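PDB 7BR2: lipolytic enzyme, G-D-S-L family from Bacteroides thetaiotaomicron, which acts as a gut microbial serine esterase of the SGNH (GDSL) family that metabolises the drug diltiazem. Local coordinates for residues V23-S28 and G73-K78; F366-W371 and R408-K413; C372-F377 and L382-D387; S412-M415 and I419-A422. One frame throughout, in Å; residues are numbered along the deposited sequence.

Contact 1: V23-S28 and G73-K78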
loop_
_atom_site.group_PDB
_atom_site.type_symbol
_atom_site.label_atom_id
_atom_site.label_comp_id
_atom_site.label_asym_id
_atom_site.label_seq_id
_atom_site.Cartn_x
_atom_site.Cartn_y
_atom_site.Cartn_z
ATOM N N VAL A 23 -0.144 2.305 -12.031
ATOM C CA VAL A 23 0.136 3.669 -11.591
ATOM C C VAL A 23 -0.996 4.127 -10.687
ATOM O O VAL A 23 -2.172 4.054 -11.071
ATOM C CB VAL A 23 0.295 4.624 -12.783
ATOM C CG1 VAL A 23 0.569 6.041 -12.283
ATOM C CG2 VAL A 23 1.402 4.146 -13.736
ATOM N N PHE A 24 -0.641 4.619 -9.489
ATOM C CA PHE A 24 -1.605 5.131 -8.510
ATOM C C PHE A 24 -1.582 6.654 -8.541
ATOM O O PHE A 24 -0.713 7.280 -7.932
ATOM C CB PHE A 24 -1.276 4.621 -7.111
ATOM C CG PHE A 24 -1.584 3.173 -6.909
ATOM C CD1 PHE A 24 -0.656 2.199 -7.247
ATOM C CD2 PHE A 24 -2.803 2.778 -6.375
ATOM C CE1 PHE A 24 -0.937 0.840 -7.063
ATOM C CE2 PHE A 24 -3.091 1.441 -6.179
ATOM C CZ PHE A 24 -2.156 0.464 -6.530
ATOM N N LEU A 25 -2.552 7.247 -9.230
ATOM C CA LEU A 25 -2.620 8.694 -9.352
ATOM C C LEU A 25 -3.344 9.295 -8.146
ATOM O O LEU A 25 -4.462 8.874 -7.808
ATOM C CB LEU A 25 -3.330 9.063 -10.656
ATOM C CG LEU A 25 -3.883 10.480 -10.820
ATOM C CD1 LEU A 25 -2.778 11.507 -10.711
ATOM C CD2 LEU A 25 -4.559 10.579 -12.166
ATOM N N GLY A 26 -2.726 10.279 -7.498
ATOM C CA GLY A 26 -3.386 10.797 -6.311
ATOM C C GLY A 26 -2.800 12.101 -5.820
ATOM O O GLY A 26 -2.056 12.782 -6.529
ATOM N N ASN A 27 -3.162 12.446 -4.578
ATOM C CA ASN A 27 -2.659 13.673 -3.972
ATOM C C ASN A 27 -1.601 13.375 -2.917
ATOM O O ASN A 27 -0.794 12.448 -3.093
ATOM C CB ASN A 27 -3.807 14.502 -3.371
ATOM C CG ASN A 27 -4.678 13.716 -2.392
ATOM O OD1 ASN A 27 -4.238 12.722 -1.795
ATOM N ND2 ASN A 27 -5.916 14.183 -2.207
ATOM N N SER A 28 -1.568 14.160 -1.828
ATOM C CA SER A 28 -0.497 13.971 -0.856
ATOM C C SER A 28 -0.601 12.632 -0.157
ATOM O O SER A 28 0.418 12.082 0.269
ATOM C CB SER A 28 -0.472 15.081 0.190
ATOM O OG SER A 28 -1.761 15.340 0.707
ATOM N N GLY A 73 2.435 14.309 -19.104
ATOM C CA GLY A 73 3.845 14.321 -18.738
ATOM C C GLY A 73 4.216 13.489 -17.527
ATOM O O GLY A 73 5.405 13.244 -17.294
ATOM N N ASP A 74 3.248 13.109 -16.709
ATOM C CA ASP A 74 3.564 12.450 -15.456
ATOM C C ASP A 74 2.864 11.110 -15.264
ATOM O O ASP A 74 3.402 10.250 -14.560
ATOM C CB ASP A 74 3.215 13.390 -14.290
ATOM C CG ASP A 74 3.581 12.812 -12.946
ATOM O OD1 ASP A 74 4.749 12.386 -12.808
ATOM O OD2 ASP A 74 2.736 12.853 -12.009
ATOM N N ILE A 75 1.735 10.878 -15.918
ATOM C CA ILE A 75 0.940 9.670 -15.719
ATOM C C ILE A 75 0.975 8.782 -16.968
ATOM O O ILE A 75 1.444 7.646 -16.921
ATOM C CB ILE A 75 -0.511 10.025 -15.319
ATOM C CG1 ILE A 75 -0.506 10.818 -14.010
ATOM C CG2 ILE A 75 -1.338 8.780 -15.167
ATOM C CD1 ILE A 75 0.115 10.089 -12.844
ATOM N N PHE A 76 0.431 9.270 -18.083
ATOM C CA PHE A 76 0.465 8.508 -19.330
ATOM C C PHE A 76 1.899 8.274 -19.799
ATOM O O PHE A 76 2.163 7.334 -20.554
ATOM C CB PHE A 76 -0.337 9.240 -20.413
ATOM C CG PHE A 76 -1.801 9.412 -20.078
ATOM C CD1 PHE A 76 -2.393 8.646 -19.074
ATOM C CD2 PHE A 76 -2.576 10.345 -20.751
ATOM C CE1 PHE A 76 -3.726 8.805 -18.763
ATOM C CE2 PHE A 76 -3.916 10.510 -20.440
ATOM C CZ PHE A 76 -4.492 9.732 -19.445
ATOM N N SER A 77 2.818 9.162 -19.406
ATOM C CA SER A 77 4.220 9.008 -19.745
ATOM C C SER A 77 4.798 7.739 -19.162
ATOM O O SER A 77 5.817 7.254 -19.653
ATOM C CB SER A 77 5.015 10.212 -19.228
ATOM O OG SER A 77 4.853 10.353 -17.819
ATOM N N LYS A 78 4.215 7.237 -18.081
ATOM C CA LYS A 78 4.655 5.994 -17.467
ATOM C C LYS A 78 4.041 4.770 -18.133
ATOM O O LYS A 78 4.328 3.639 -17.718
ATOM C CB LYS A 78 4.332 6.017 -15.966
ATOM C CG LYS A 78 5.181 6.992 -15.146
ATOM C CD LYS A 78 4.601 7.232 -13.750
ATOM C CE LYS A 78 5.542 8.081 -12.886
ATOM N NZ LYS A 78 5.910 9.410 -13.489
#
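V23 on strand 21-26 and I75 of helix 64-75 bring their alpha carbons to 7.3 Å, the closest pair of alpha carbons across the two segments, and the space between strand and helix is bridged by aliphatic side chains alone. The delta methyl of I75 does most of the bridging. Its CD1 lies 3.9 Å from CD1 of L25, where the two side chains meet at about a right angle, and 4.1 Å from CG1 of V23. V23 and L25 both point toward the helix from alternate positions of the strand, whereas F24 between them turns to the other face, where its ring meets F220 edge-to-face. Beta-branched valine suits the extended chain, and its second methyl is used as well: with CG1 anti to the backbone N (chi1 179°), CG2 lies against CB of K78 at 4.1 Å. Only the root of that lysine packs here. The chain then runs off, bends at its last torsion (chi4 56°) and brings NZ to the backbone O of D74 at 2.9 Å, in the carbonyl plane on a lone pair; a weaker salt bridge joins NZ to OD1 of the same aspartate. D74 keeps OD2 for R70 and R367. The apolar layer belongs to the α/β/α fold of SGNH hydrolases, in which helices cover a parallel sheet of five strands. Just past the strand, after N27, comes S28, whose OG is hydrogen-bonded to H207, consistent with a Ser-His-Asp triad completed by D204.

Contact 2: F366-W371 and R408-K413; sequences FREYAW and RDLYSK
L410 reaches from helix 408-414 onto helix 344-377 and touches it with both of its methyl groups. CD1 rests on CB of E368 at 3.7 Å, while CD2 comes to 3.8 Å from the same CB and also covers the backbone N of Y369. The branched leucine end thus straddles the E368-Y369 step, and the two local axes, 9.7 Å apart, cross almost perpendicularly at 99°, so that the contact is confined to about one turn of each helix. The aromatic part is a meeting of Y369 and Y411, whose CE1 atoms are 4.1 Å apart in an oblique approach; Y411 gets there with CG anti to its own N (chi1 178°). Tyrosine fits both places because the ring packs while the hydroxyl continues to a polar group: Y369 OH takes ND2 of N386, and Y411 OH makes a weak hydrogen bond with OD1 of the same asparagine. Charged groups work around the edge: E368 packs through its methylenes and pairs its carboxylate with R407 and R364. Beyond the contact, F366 continues the packing onto helix 417-437, W371 meets W403 edge-to-face, R408 pairs with D395 of helix 388-397, and R367 turns away toward the α/β domain, where its NE is hydrogen-bonded to G58 O at the end of strand 53-58.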
loop_
_atom_site.group_PDB
_atom_site.type_symbol
_atom_site.label_atom_id
_atom_site.label_comp_id
_atom_site.label_asym_id
_atom_site.label_seq_id
_atom_site.Cartn_x
_atom_site.Cartn_y
_atom_site.Cartn_z
ATOM N N PHE A 366 11.864 11.305 -6.868
ATOM C CA PHE A 366 11.278 11.599 -8.182
ATOM C C PHE A 366 9.951 12.349 -8.064
ATOM O O PHE A 366 9.628 13.189 -8.923
ATOM C CB PHE A 366 11.095 10.311 -8.994
ATOM C CG PHE A 366 12.358 9.830 -9.667
ATOM C CD1 PHE A 366 13.286 9.070 -8.977
ATOM C CD2 PHE A 366 12.595 10.119 -11.011
ATOM C CE1 PHE A 366 14.457 8.618 -9.598
ATOM C CE2 PHE A 366 13.760 9.671 -11.642
ATOM C CZ PHE A 366 14.696 8.918 -10.921
ATOM N N ARG A 367 9.183 12.089 -7.001
ATOM C CA ARG A 367 7.915 12.801 -6.811
ATOM C C ARG A 367 8.148 14.279 -6.466
ATOM O O ARG A 367 7.371 15.157 -6.874
ATOM C CB ARG A 367 7.079 12.148 -5.703
ATOM C CG ARG A 367 6.601 10.716 -5.966
ATOM C CD ARG A 367 6.277 10.488 -7.414
ATOM N NE ARG A 367 5.055 11.165 -7.808
ATOM C CZ ARG A 367 4.758 11.492 -9.057
ATOM N NH1 ARG A 367 3.614 12.112 -9.326
ATOM N NH2 ARG A 367 5.614 11.207 -10.029
ATOM N N GLU A 368 9.196 14.567 -5.689
ATOM C CA GLU A 368 9.567 15.959 -5.423
ATOM C C GLU A 368 9.960 16.664 -6.721
ATOM O O GLU A 368 9.580 17.825 -6.971
ATOM C CB GLU A 368 10.717 16.013 -4.411
ATOM C CG GLU A 368 10.391 15.440 -3.030
ATOM C CD GLU A 368 9.552 16.382 -2.181
ATOM O OE1 GLU A 368 9.573 17.598 -2.442
ATOM O OE2 GLU A 368 8.845 15.917 -1.265
ATOM N N TYR A 369 10.700 15.965 -7.577
ATOM C CA TYR A 369 11.028 16.568 -8.864
ATOM C C TYR A 369 9.758 16.854 -9.664
ATOM O O TYR A 369 9.615 17.935 -10.251
ATOM C CB TYR A 369 12.000 15.666 -9.628
ATOM C CG TYR A 369 12.089 15.933 -11.113
ATOM C CD1 TYR A 369 12.879 16.973 -11.617
ATOM C CD2 TYR A 369 11.407 15.122 -12.022
ATOM C CE1 TYR A 369 12.967 17.212 -12.991
ATOM C CE2 TYR A 369 11.488 15.349 -13.386
ATOM C CZ TYR A 369 12.270 16.396 -13.871
ATOM O OH TYR A 369 12.349 16.602 -15.235
ATOM N N ALA A 370 8.807 15.916 -9.651
ATOM C CA ALA A 370 7.544 16.121 -10.360
ATOM C C ALA A 370 6.783 17.330 -9.821
ATOM O O ALA A 370 6.127 18.046 -10.588
ATOM C CB ALA A 370 6.672 14.863 -10.284
ATOM N N TRP A 371 6.804 17.545 -8.500
ATOM C CA TRP A 371 6.192 18.774 -8.002
ATOM C C TRP A 371 6.896 19.989 -8.590
ATOM O O TRP A 371 6.247 20.946 -9.023
ATOM C CB TRP A 371 6.204 18.880 -6.478
ATOM C CG TRP A 371 5.506 20.171 -6.094
ATOM C CD1 TRP A 371 4.169 20.342 -5.868
ATOM C CD2 TRP A 371 6.094 21.483 -5.989
ATOM N NE1 TRP A 371 3.898 21.656 -5.603
ATOM C CE2 TRP A 371 5.056 22.380 -5.676
ATOM C CE3 TRP A 371 7.395 21.980 -6.123
ATOM C CZ2 TRP A 371 5.277 23.745 -5.493
ATOM C CZ3 TRP A 371 7.610 23.341 -5.944
ATOM C CH2 TRP A 371 6.558 24.203 -5.632
ATOM N N ARG A 408 14.918 23.591 -4.034
ATOM C CA ARG A 408 15.891 24.050 -5.022
ATOM C C ARG A 408 17.116 23.137 -5.087
ATOM O O ARG A 408 17.669 22.915 -6.168
ATOM C CB ARG A 408 16.330 25.489 -4.756
ATOM C CG ARG A 408 17.400 25.925 -5.764
ATOM C CD ARG A 408 17.623 27.426 -5.821
ATOM N NE ARG A 408 17.758 28.010 -4.496
ATOM C CZ ARG A 408 18.042 29.291 -4.284
ATOM N NH1 ARG A 408 18.214 30.104 -5.322
ATOM N NH2 ARG A 408 18.157 29.756 -3.041
ATOM N N ASP A 409 17.613 22.669 -3.944
ATOM C CA ASP A 409 18.769 21.775 -3.970
ATOM C C ASP A 409 18.432 20.472 -4.711
ATOM O O ASP A 409 19.150 20.038 -5.640
ATOM C CB ASP A 409 19.226 21.505 -2.531
ATOM C CG ASP A 409 20.481 20.659 -2.466
ATOM O OD1 ASP A 409 21.428 20.964 -3.215
ATOM O OD2 ASP A 409 20.529 19.698 -1.668
ATOM N N LEU A 410 17.304 19.863 -4.336
ATOM C CA LEU A 410 16.858 18.663 -5.013
ATOM C C LEU A 410 16.670 18.928 -6.498
ATOM O O LEU A 410 17.061 18.102 -7.323
ATOM C CB LEU A 410 15.564 18.139 -4.379
ATOM C CG LEU A 410 14.989 16.838 -4.978
ATOM C CD1 LEU A 410 14.413 15.941 -3.873
ATOM C CD2 LEU A 410 13.937 17.098 -6.073
ATOM N N TYR A 411 16.083 20.073 -6.867
ATOM C CA TYR A 411 15.870 20.312 -8.292
ATOM C C TYR A 411 17.192 20.491 -9.031
ATOM O O TYR A 411 17.319 20.076 -10.190
ATOM C CB TYR A 411 14.966 21.521 -8.542
ATOM C CG TYR A 411 14.813 21.764 -10.030
ATOM C CD1 TYR A 411 13.988 20.960 -10.796
ATOM C CD2 TYR A 411 15.533 22.771 -10.675
ATOM C CE1 TYR A 411 13.862 21.156 -12.164
ATOM C CE2 TYR A 411 15.410 22.982 -12.049
ATOM C CZ TYR A 411 14.578 22.170 -12.786
ATOM O OH TYR A 411 14.449 22.364 -14.143
ATOM N N SER A 412 18.181 21.123 -8.387
ATOM C CA SER A 412 19.480 21.320 -9.024
ATOM C C SER A 412 20.161 19.988 -9.297
ATOM O O SER A 412 20.955 19.875 -10.242
ATOM C CB SER A 412 20.364 22.244 -8.165
ATOM O OG SER A 412 20.936 21.596 -7.042
ATOM N N LYS A 413 19.841 18.966 -8.501
ATOM C CA LYS A 413 20.306 17.622 -8.850
ATOM C C LYS A 413 19.404 16.950 -9.899
ATOM O O LYS A 413 19.887 16.436 -10.913
ATOM C CB LYS A 413 20.380 16.752 -7.594
ATOM C CG LYS A 413 21.064 17.431 -6.410
ATOM C CD LYS A 413 20.937 16.595 -5.139
ATOM C CE LYS A 413 21.175 17.419 -3.868
ATOM N NZ LYS A 413 20.486 16.815 -2.667
#

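Contact 3: C372-F377 and L382-D387; sequences CQFGFF and LLFAND
CD1 of L383 is the bump that fills the corner between two phenylalanine rings, F374 and F384, whose planes stand at 88° to each other; the branched end of a leucine is compact enough to fit there. It sits over one face of F374, 4.0 Å from the ring centroid in a CH-pi contact, and also lies over the centre of the F384 ring. F384 CZ closes the corner by touching CZ of F374 at 3.6 Å. The hollow beside these rings is taken by Q373, whose chain folds at chi2 (-61°) and brings CG and CD obliquely against CD1 of the F384 ring. Glutamine suits the place because a chain of this length ends in both an acceptor and a donor. The backbone N of F384, in the type II turn from L382 to A385, gives OE1 a nearly straight hydrogen bond of 2.8 Å, arriving from above the amide plane. NE2 donates to a water that in turn donates to L382 O and accepts from N386 N, so one water joins the Q373 amide to the backbone of the loop. Were Q373 shortened to an alanine, F384 N is likely to lose its acceptor and the water one partner. Nearer the end of the helix, F377 CD1 packs obliquely on L382 CB at 4.0 Å, and F377 O accepts from L382 N at 2.9 Å. The whole is a helix-loop-helix connection, with D387 as N-cap of helix 388-397.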
loop_
_atom_site.group_PDB
_atom_site.type_symbol
_atom_site.label_atom_id
_atom_site.label_comp_id
_atom_site.label_asym_id
_atom_site.label_seq_id
_atom_site.Cartn_x
_atom_site.Cartn_y
_atom_site.Cartn_z
ATOM N N CYS A 372 8.230 19.982 -8.615
ATOM C CA CYS A 372 8.907 21.125 -9.223
ATOM C C CYS A 372 8.400 21.358 -10.640
ATOM O O CYS A 372 8.108 22.498 -11.035
ATOM C CB CYS A 372 10.428 20.920 -9.206
ATOM S SG CYS A 372 11.096 21.068 -7.528
ATOM N N GLN A 373 8.171 20.274 -11.372
ATOM C CA GLN A 373 7.828 20.430 -12.780
ATOM C C GLN A 373 6.396 20.915 -12.961
ATOM O O GLN A 373 6.156 21.877 -13.698
ATOM C CB GLN A 373 8.063 19.119 -13.543
ATOM C CG GLN A 373 9.549 18.851 -13.848
ATOM C CD GLN A 373 10.205 19.931 -14.727
ATOM O OE1 GLN A 373 9.527 20.799 -15.268
ATOM N NE2 GLN A 373 11.530 19.855 -14.883
ATOM N N PHE A 374 5.425 20.251 -12.329
ATOM C CA PHE A 374 4.027 20.591 -12.583
ATOM C C PHE A 374 3.457 21.611 -11.597
ATOM O O PHE A 374 2.543 22.367 -11.955
ATOM C CB PHE A 374 3.181 19.315 -12.585
ATOM C CG PHE A 374 3.588 18.355 -13.650
ATOM C CD1 PHE A 374 3.142 18.509 -14.948
ATOM C CD2 PHE A 374 4.452 17.303 -13.362
ATOM C CE1 PHE A 374 3.547 17.621 -15.940
ATOM C CE2 PHE A 374 4.855 16.414 -14.342
ATOM C CZ PHE A 374 4.406 16.575 -15.635
ATOM N N GLY A 375 3.983 21.676 -10.380
ATOM C CA GLY A 375 3.542 22.659 -9.419
ATOM C C GLY A 375 4.224 24.007 -9.528
ATOM O O GLY A 375 3.781 24.952 -8.874
ATOM N N PHE A 376 5.289 24.133 -10.334
ATOM C CA PHE A 376 5.896 25.446 -10.549
ATOM C C PHE A 376 6.246 25.714 -12.016
ATOM O O PHE A 376 5.792 26.711 -12.586
ATOM C CB PHE A 376 7.142 25.630 -9.679
ATOM C CG PHE A 376 7.877 26.896 -9.962
ATOM C CD1 PHE A 376 7.370 28.116 -9.533
ATOM C CD2 PHE A 376 9.074 26.881 -10.662
ATOM C CE1 PHE A 376 8.043 29.297 -9.795
ATOM C CE2 PHE A 376 9.753 28.058 -10.922
ATOM C CZ PHE A 376 9.235 29.271 -10.487
ATOM N N PHE A 377 7.044 24.840 -12.643
ATOM C CA PHE A 377 7.616 25.181 -13.948
ATOM C C PHE A 377 6.577 25.206 -15.062
ATOM O O PHE A 377 6.702 26.014 -15.986
ATOM C CB PHE A 377 8.753 24.218 -14.309
ATOM C CG PHE A 377 10.022 24.522 -13.595
ATOM C CD1 PHE A 377 10.649 25.743 -13.790
ATOM C CD2 PHE A 377 10.591 23.609 -12.722
ATOM C CE1 PHE A 377 11.815 26.059 -13.116
ATOM C CE2 PHE A 377 11.770 23.915 -12.047
ATOM C CZ PHE A 377 12.382 25.144 -12.247
ATOM N N LEU A 382 7.838 26.379 -18.675
ATOM C CA LEU A 382 9.152 25.759 -18.623
ATOM C C LEU A 382 9.064 24.286 -18.230
ATOM O O LEU A 382 10.054 23.710 -17.774
ATOM C CB LEU A 382 10.056 26.525 -17.655
ATOM C CG LEU A 382 10.505 27.887 -18.195
ATOM C CD1 LEU A 382 11.032 28.779 -17.096
ATOM C CD2 LEU A 382 11.558 27.676 -19.277
ATOM N N LEU A 383 7.916 23.656 -18.448
ATOM C CA LEU A 383 7.759 22.243 -18.130
ATOM C C LEU A 383 8.833 21.422 -18.845
ATOM O O LEU A 383 8.955 21.482 -20.073
ATOM C CB LEU A 383 6.359 21.774 -18.535
ATOM C CG LEU A 383 6.067 20.291 -18.285
ATOM C CD1 LEU A 383 6.188 19.953 -16.789
ATOM C CD2 LEU A 383 4.693 19.903 -18.801
ATOM N N PHE A 384 9.633 20.689 -18.065
ATOM C CA PHE A 384 10.703 19.825 -18.571
ATOM C C PHE A 384 11.794 20.609 -19.303
ATOM O O PHE A 384 12.584 20.022 -20.052
ATOM C CB PHE A 384 10.145 18.720 -19.490
ATOM C CG PHE A 384 9.212 17.757 -18.800
ATOM C CD1 PHE A 384 9.443 17.355 -17.488
ATOM C CD2 PHE A 384 8.076 17.292 -19.449
ATOM C CE1 PHE A 384 8.575 16.457 -16.847
ATOM C CE2 PHE A 384 7.192 16.394 -18.812
ATOM C CZ PHE A 384 7.439 15.983 -17.512
ATOM N N ALA A 385 11.855 21.930 -19.101
ATOM C CA ALA A 385 12.919 22.721 -19.718
ATOM C C ALA A 385 14.289 22.268 -19.220
ATOM O O ALA A 385 15.185 21.975 -20.022
ATOM C CB ALA A 385 12.704 24.212 -19.438
ATOM N N ASN A 386 14.453 22.182 -17.897
ATOM C CA ASN A 386 15.654 21.652 -17.255
ATOM C C ASN A 386 16.912 22.315 -17.806
ATOM O O ASN A 386 17.899 21.653 -18.138
ATOM C CB ASN A 386 15.709 20.125 -17.402
ATOM C CG ASN A 386 14.646 19.426 -16.565
ATOM O OD1 ASN A 386 14.262 19.903 -15.506
ATOM N ND2 ASN A 386 14.141 18.321 -17.059
ATOM N N ASP A 387 16.869 23.646 -17.893
ATOM C CA ASP A 387 17.921 24.419 -18.543
ATOM C C ASP A 387 18.183 25.700 -17.756
ATOM O O ASP A 387 17.649 25.907 -16.664
ATOM C CB ASP A 387 17.525 24.748 -19.991
ATOM C CG ASP A 387 16.186 25.485 -20.079
ATOM O OD1 ASP A 387 15.627 25.910 -19.038
ATOM O OD2 ASP A 387 15.705 25.685 -21.198
HETATM O O HOH W 1 12.126 22.668 -16.013
#

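Contact 4: S412-M415 and I419-A422; sequences SKMM and IRDA
R420 ties together a short helix-loop-helix junction by giving NH1 to two successive backbone oxygens, M414 O and M415 O. The first bond is the stronger, 2.8 Å at an N-H...O angle of 160°, with M414 O only 4° out of the guanidinium plane; the bond to M415 O, at 3.0 Å, is more bent and weak. Where the chain leaves helix 408-414, backbone oxygens can take a side-chain donor, and an arginine from the next helix suits this place because it is long enough to reach them. Its chain, bent at chi3 (-58°), curls round M414 O, with CG 3.2 Å from that oxygen. With a leucine here instead, both oxygens would probably lose this donor, and the two helices could be freer to shift against each other. Beside the polar centre, I419 points toward helix 408-414, and its CG2 lies 4.1 Å from SD of M414, a flexible chain able to follow the branched neighbour. Further out, M414 is pressed against T365, F366 and Y369 of helix 344-377. Y369 also touches R420, so one tyrosine touches both the methionine and the arginine, and N386 lies against R420 and M415 from the loop 382-387. Back at the junction itself, I419 CD1 comes to 3.2 Å from K413 O.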
loop_
_atom_site.group_PDB
_atom_site.type_symbol
_atom_site.label_atom_id
_atom_site.label_comp_id
_atom_site.label_asym_id
_atom_site.label_seq_id
_atom_site.Cartn_x
_atom_site.Cartn_y
_atom_site.Cartn_z
ATOM N N SER A 412 18.181 21.123 -8.387
ATOM C CA SER A 412 19.480 21.320 -9.024
ATOM C C SER A 412 20.161 19.988 -9.297
ATOM O O SER A 412 20.955 19.875 -10.242
ATOM C CB SER A 412 20.364 22.244 -8.165
ATOM O OG SER A 412 20.936 21.596 -7.042
ATOM N N LYS A 413 19.841 18.966 -8.501
ATOM C CA LYS A 413 20.306 17.622 -8.850
ATOM C C LYS A 413 19.404 16.950 -9.899
ATOM O O LYS A 413 19.887 16.436 -10.913
ATOM C CB LYS A 413 20.380 16.752 -7.594
ATOM C CG LYS A 413 21.064 17.431 -6.410
ATOM C CD LYS A 413 20.937 16.595 -5.139
ATOM C CE LYS A 413 21.175 17.419 -3.868
ATOM N NZ LYS A 413 20.486 16.815 -2.667
ATOM N N MET A 414 18.100 16.928 -9.673
ATOM C CA MET A 414 17.233 16.089 -10.494
ATOM C C MET A 414 16.932 16.678 -11.863
ATOM O O MET A 414 16.420 15.954 -12.724
ATOM C CB MET A 414 15.933 15.795 -9.735
ATOM C CG MET A 414 16.129 14.886 -8.538
ATOM S SD MET A 414 16.542 13.165 -9.025
ATOM C CE MET A 414 14.889 12.530 -9.346
ATOM N N MET A 415 17.265 17.951 -12.106
ATOM C CA MET A 415 17.076 18.522 -13.434
ATOM C C MET A 415 17.981 17.868 -14.478
ATOM O O MET A 415 17.703 17.990 -15.674
ATOM C CB MET A 415 17.327 20.035 -13.408
ATOM C CG MET A 415 18.820 20.403 -13.219
ATOM S SD MET A 415 19.167 22.170 -13.250
ATOM C CE MET A 415 18.748 22.572 -14.940
ATOM N N ILE A 419 21.303 12.240 -14.103
ATOM C CA ILE A 419 21.025 11.892 -12.718
ATOM C C ILE A 419 19.692 11.149 -12.595
ATOM O O ILE A 419 19.589 10.153 -11.864
ATOM C CB ILE A 419 21.073 13.150 -11.844
ATOM C CG1 ILE A 419 22.531 13.581 -11.665
ATOM C CG2 ILE A 419 20.402 12.888 -10.489
ATOM C CD1 ILE A 419 22.694 14.906 -10.972
ATOM N N ARG A 420 18.655 11.612 -13.295
ATOM C CA ARG A 420 17.402 10.865 -13.285
ATOM C C ARG A 420 17.621 9.442 -13.784
ATOM O O ARG A 420 17.085 8.483 -13.211
ATOM C CB ARG A 420 16.339 11.588 -14.118
ATOM C CG ARG A 420 15.920 12.927 -13.524
ATOM C CD ARG A 420 14.610 13.472 -14.115
ATOM N NE ARG A 420 14.661 13.661 -15.565
ATOM C CZ ARG A 420 15.251 14.680 -16.188
ATOM N NH1 ARG A 420 15.873 15.638 -15.494
ATOM N NH2 ARG A 420 15.222 14.747 -17.513
ATOM N N ASP A 421 18.447 9.283 -14.825
ATOM C CA ASP A 421 18.770 7.950 -15.321
ATOM C C ASP A 421 19.463 7.123 -14.248
ATOM O O ASP A 421 19.088 5.980 -14.000
ATOM C CB ASP A 421 19.655 8.032 -16.575
ATOM C CG ASP A 421 18.900 8.476 -17.820
ATOM O OD1 ASP A 421 17.646 8.438 -17.836
ATOM O OD2 ASP A 421 19.579 8.868 -18.798
ATOM N N ALA A 422 20.486 7.682 -13.604
ATOM C CA ALA A 422 21.223 6.910 -12.604
ATOM C C ALA A 422 20.336 6.511 -11.420
ATOM O O ALA A 422 20.446 5.395 -10.901
ATOM C CB ALA A 422 22.438 7.698 -12.121
#

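Overall arrangement
Contact 1 is the buried one, apolar packing inside the α/β domain; contacts 2, 3 and 4 lie farther from the chain's centre and are only partly buried. Contact 2 is apolar and aromatic packing between two helices, while contacts 3 and 4 add hydrogen bonds from or to backbone groups where the chain turns. Contacts 2 and 3 share helix 344-377, and contacts 2 and 4 share helix 408-414, with S412 and K413 in both. N386 is the residue that joins contacts 2, 3 and 4. Contact 1 meets contact 2 through a salt bridge and contact 3 through packing, whereas contact 4 stays about 9 Å from it at the nearest atoms.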